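Local coordinates for protein Esterase/lipase (Lactobacillus rhamnosus, PDB 4N5H) that probably hydrolyses ester bonds, and may transfer acyl groups, as an esterase of the alpha/beta-hydrolase fold, at residues G103-L107 with P108-L112. The protein carries 1 engineered substitution. Sequence-based numbering, arbitrary orientation.
Sequences GYRLL and PDVDL
V110 lies against R105, the two side chains crossing at nearly a right angle. Its CG1 sits over one face of the guanidinium, displaced toward the rim and 3.6 Å from R105 CZ, and also meets R105 CB. The other branch, CG2, turns back to the main chain and comes within 3.5 Å of R105 O. A bend at chi3 (-65°) folds the arginine so that its flat end comes round to the valine. R105 NE forms a salt bridge with D118, and NH2 gives a weak hydrogen bond to G114 O.

L107 meets V110 and D111 mainly through CD2, which stands 3.2 Å from V110 O and 3.9 Å from D111 CA. L210 and K209 of helix 203-211 also pack on this leucine.

All of this belongs to the loop that leads from strand 98-102 of the central sheet into helix 112-129, the first connection of the beta-alpha-beta crossover that continues to strand 140-145 in the alpha/beta-hydrolase fold. The loop doubles back at L107-P108, where the peptide bond is cis, giving a type VI turn. L106 O faces the returning chain and takes two weak hydrogen bonds, from V110 N at 3.4 Å and from D109 N at 3.1 Å, the latter markedly bent (126°).

D111 is the N-cap of helix 112-129: its OD1 accepts weak hydrogen bonds from the backbone N atoms of R113 and G114.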
ATOM      1  N   GLY A 103      -2.524  24.208   1.896  1.00 11.15           N
ATOM      2  CA  GLY A 103      -1.664  24.321   3.063  1.00 11.79           C
ATOM      3  C   GLY A 103      -1.491  25.758   3.463  1.00 11.55           C
ATOM      4  O   GLY A 103      -1.734  26.653   2.676  1.00 12.31           O
ATOM      5  N   TYR A 104      -1.111  25.958   4.720  1.00 11.99           N
ATOM      6  CA  TYR A 104      -0.713  27.267   5.225  1.00 12.28           C
ATOM      7  C   TYR A 104       0.332  26.998   6.285  1.00 13.40           C
ATOM      8  O   TYR A 104       0.344  25.932   6.954  1.00 12.94           O
ATOM      9  CB  TYR A 104      -1.908  28.072   5.770  1.00 13.48           C
ATOM     10  CG  TYR A 104      -2.824  27.375   6.781  1.00 12.78           C
ATOM     11  CD1 TYR A 104      -3.976  26.730   6.388  1.00 13.18           C
ATOM     12  CD2 TYR A 104      -2.484  27.284   8.094  1.00 13.89           C
ATOM     13  CE1 TYR A 104      -4.776  26.035   7.286  1.00 13.57           C
ATOM     14  CE2 TYR A 104      -3.309  26.642   9.039  1.00 14.12           C
ATOM     15  CZ  TYR A 104      -4.486  25.996   8.611  1.00 12.51           C
ATOM     16  OH  TYR A 104      -5.292  25.330   9.518  1.00 13.93           O
ATOM     17  N   ARG A 105       1.254  27.949   6.395  1.00 14.16           N
ATOM     18  CA  ARG A 105       2.305  27.798   7.419  1.00 13.69           C
ATOM     19  C   ARG A 105       1.685  27.696   8.817  1.00 12.86           C
ATOM     20  O   ARG A 105       0.657  28.288   9.101  1.00 13.62           O
ATOM     21  CB  ARG A 105       3.343  28.924   7.303  1.00 14.01           C
ATOM     22  CG  ARG A 105       4.112  28.885   5.998  1.00 14.76           C
ATOM     23  CD  ARG A 105       4.867  30.151   5.732  1.00 14.41           C
ATOM     24  NE  ARG A 105       3.992  31.278   5.546  1.00 15.65           N
ATOM     25  CZ  ARG A 105       4.316  32.559   5.600  1.00 17.75           C
ATOM     26  NH1 ARG A 105       5.557  32.915   5.794  1.00 18.64           N
ATOM     27  NH2 ARG A 105       3.402  33.455   5.427  1.00 18.15           N
ATOM     28  N   LEU A 106       2.416  27.021   9.730  1.00 14.54           N
ATOM     29  CA  LEU A 106       1.867  26.670  11.002  1.00 14.36           C
ATOM     30  C   LEU A 106       2.529  27.529  12.136  1.00 15.66           C
ATOM     31  O   LEU A 106       3.697  27.865  12.030  1.00 15.70           O
ATOM     32  CB  LEU A 106       2.155  25.206  11.291  1.00 15.19           C
ATOM     33  CG  LEU A 106       1.479  24.201  10.304  1.00 16.21           C
ATOM     34  CD1 LEU A 106       1.790  22.763  10.647  1.00 16.77           C
ATOM     35  CD2 LEU A 106       0.011  24.427  10.236  1.00 17.32           C
ATOM     36  N   LEU A 107       1.772  27.757  13.179  1.00 14.72           N
ATOM     37  CA  LEU A 107       2.384  28.337  14.421  1.00 16.31           C
ATOM     38  C   LEU A 107       3.366  27.275  14.865  1.00 18.83           C
ATOM     39  O   LEU A 107       3.156  26.081  14.710  1.00 18.25           O
ATOM     40  CB  LEU A 107       1.346  28.522  15.467  1.00 17.35           C
ATOM     41  CG  LEU A 107       0.116  29.363  15.225  1.00 21.65           C
ATOM     42  CD1 LEU A 107      -0.729  29.598  16.409  1.00 20.72           C
ATOM     43  CD2 LEU A 107       0.310  30.591  14.470  1.00 21.24           C
ATOM     44  N   PRO A 108       4.477  27.685  15.479  1.00 18.05           N
ATOM     45  CA  PRO A 108       4.818  29.041  15.905  1.00 18.46           C
ATOM     46  C   PRO A 108       5.761  29.711  14.883  1.00 21.34           C
ATOM     47  O   PRO A 108       6.215  30.830  15.104  1.00 22.82           O
ATOM     48  CB  PRO A 108       5.640  28.726  17.222  1.00 18.78           C
ATOM     49  CG  PRO A 108       6.338  27.468  16.866  1.00 20.68           C
ATOM     50  CD  PRO A 108       5.374  26.653  16.070  1.00 19.17           C
ATOM     51  N   ASP A 109       5.978  29.119  13.718  1.00 20.69           N
ATOM     52  CA  ASP A 109       6.833  29.713  12.693  1.00 22.91           C
ATOM     53  C   ASP A 109       6.278  30.960  12.011  1.00 20.79           C
ATOM     54  O   ASP A 109       7.045  31.807  11.516  1.00 22.98           O
ATOM     55  CB  ASP A 109       7.164  28.663  11.673  1.00 29.51           C
ATOM     56  CG  ASP A 109       7.910  27.515  12.327  1.00 40.98           C
ATOM     57  OD1 ASP A 109       8.819  27.802  13.166  1.00 48.85           O
ATOM     58  OD2 ASP A 109       7.498  26.388  12.082  1.00 54.91           O
ATOM     59  N   VAL A 110       4.977  31.051  11.939  1.00 16.71           N
ATOM     60  CA  VAL A 110       4.292  32.280  11.590  1.00 16.59           C
ATOM     61  C   VAL A 110       3.291  32.600  12.727  1.00 15.50           C
ATOM     62  O   VAL A 110       3.119  31.835  13.708  1.00 16.78           O
ATOM     63  CB  VAL A 110       3.527  32.147  10.255  1.00 17.31           C
ATOM     64  CG1 VAL A 110       4.528  31.910   9.138  1.00 19.66           C
ATOM     65  CG2 VAL A 110       2.573  30.971  10.328  1.00 18.41           C
ATOM     66  N   ASP A 111       2.632  33.735  12.578  1.00 16.33           N
ATOM     67  CA  ASP A 111       1.510  34.089  13.397  1.00 14.26           C
ATOM     68  C   ASP A 111       0.245  34.127  12.521  1.00 14.90           C
ATOM     69  O   ASP A 111       0.291  33.639  11.372  1.00 14.57           O
ATOM     70  CB  ASP A 111       1.714  35.444  14.141  1.00 15.07           C
ATOM     71  CG  ASP A 111       1.920  36.595  13.255  1.00 19.15           C
ATOM     72  OD1 ASP A 111       1.417  36.629  12.121  1.00 17.10           O
ATOM     73  OD2 ASP A 111       2.548  37.602  13.712  1.00 20.15           O
ATOM     74  N   LEU A 112      -0.849  34.597  13.101  1.00 14.71           N
ATOM     75  CA  LEU A 112      -2.144  34.568  12.384  1.00 14.95           C
ATOM     76  C   LEU A 112      -2.057  35.311  11.086  1.00 14.81           C
ATOM     77  O   LEU A 112      -2.611  34.916  10.100  1.00 15.88           O
ATOM     78  CB  LEU A 112      -3.215  35.137  13.301  1.00 15.33           C
ATOM     79  CG  LEU A 112      -4.623  35.348  12.637  1.00 17.03           C
ATOM     80  CD1 LEU A 112      -5.159  34.000  12.061  1.00 17.10           C
ATOM     81  CD2 LEU A 112      -5.590  35.943  13.651  1.00 19.24           C
TER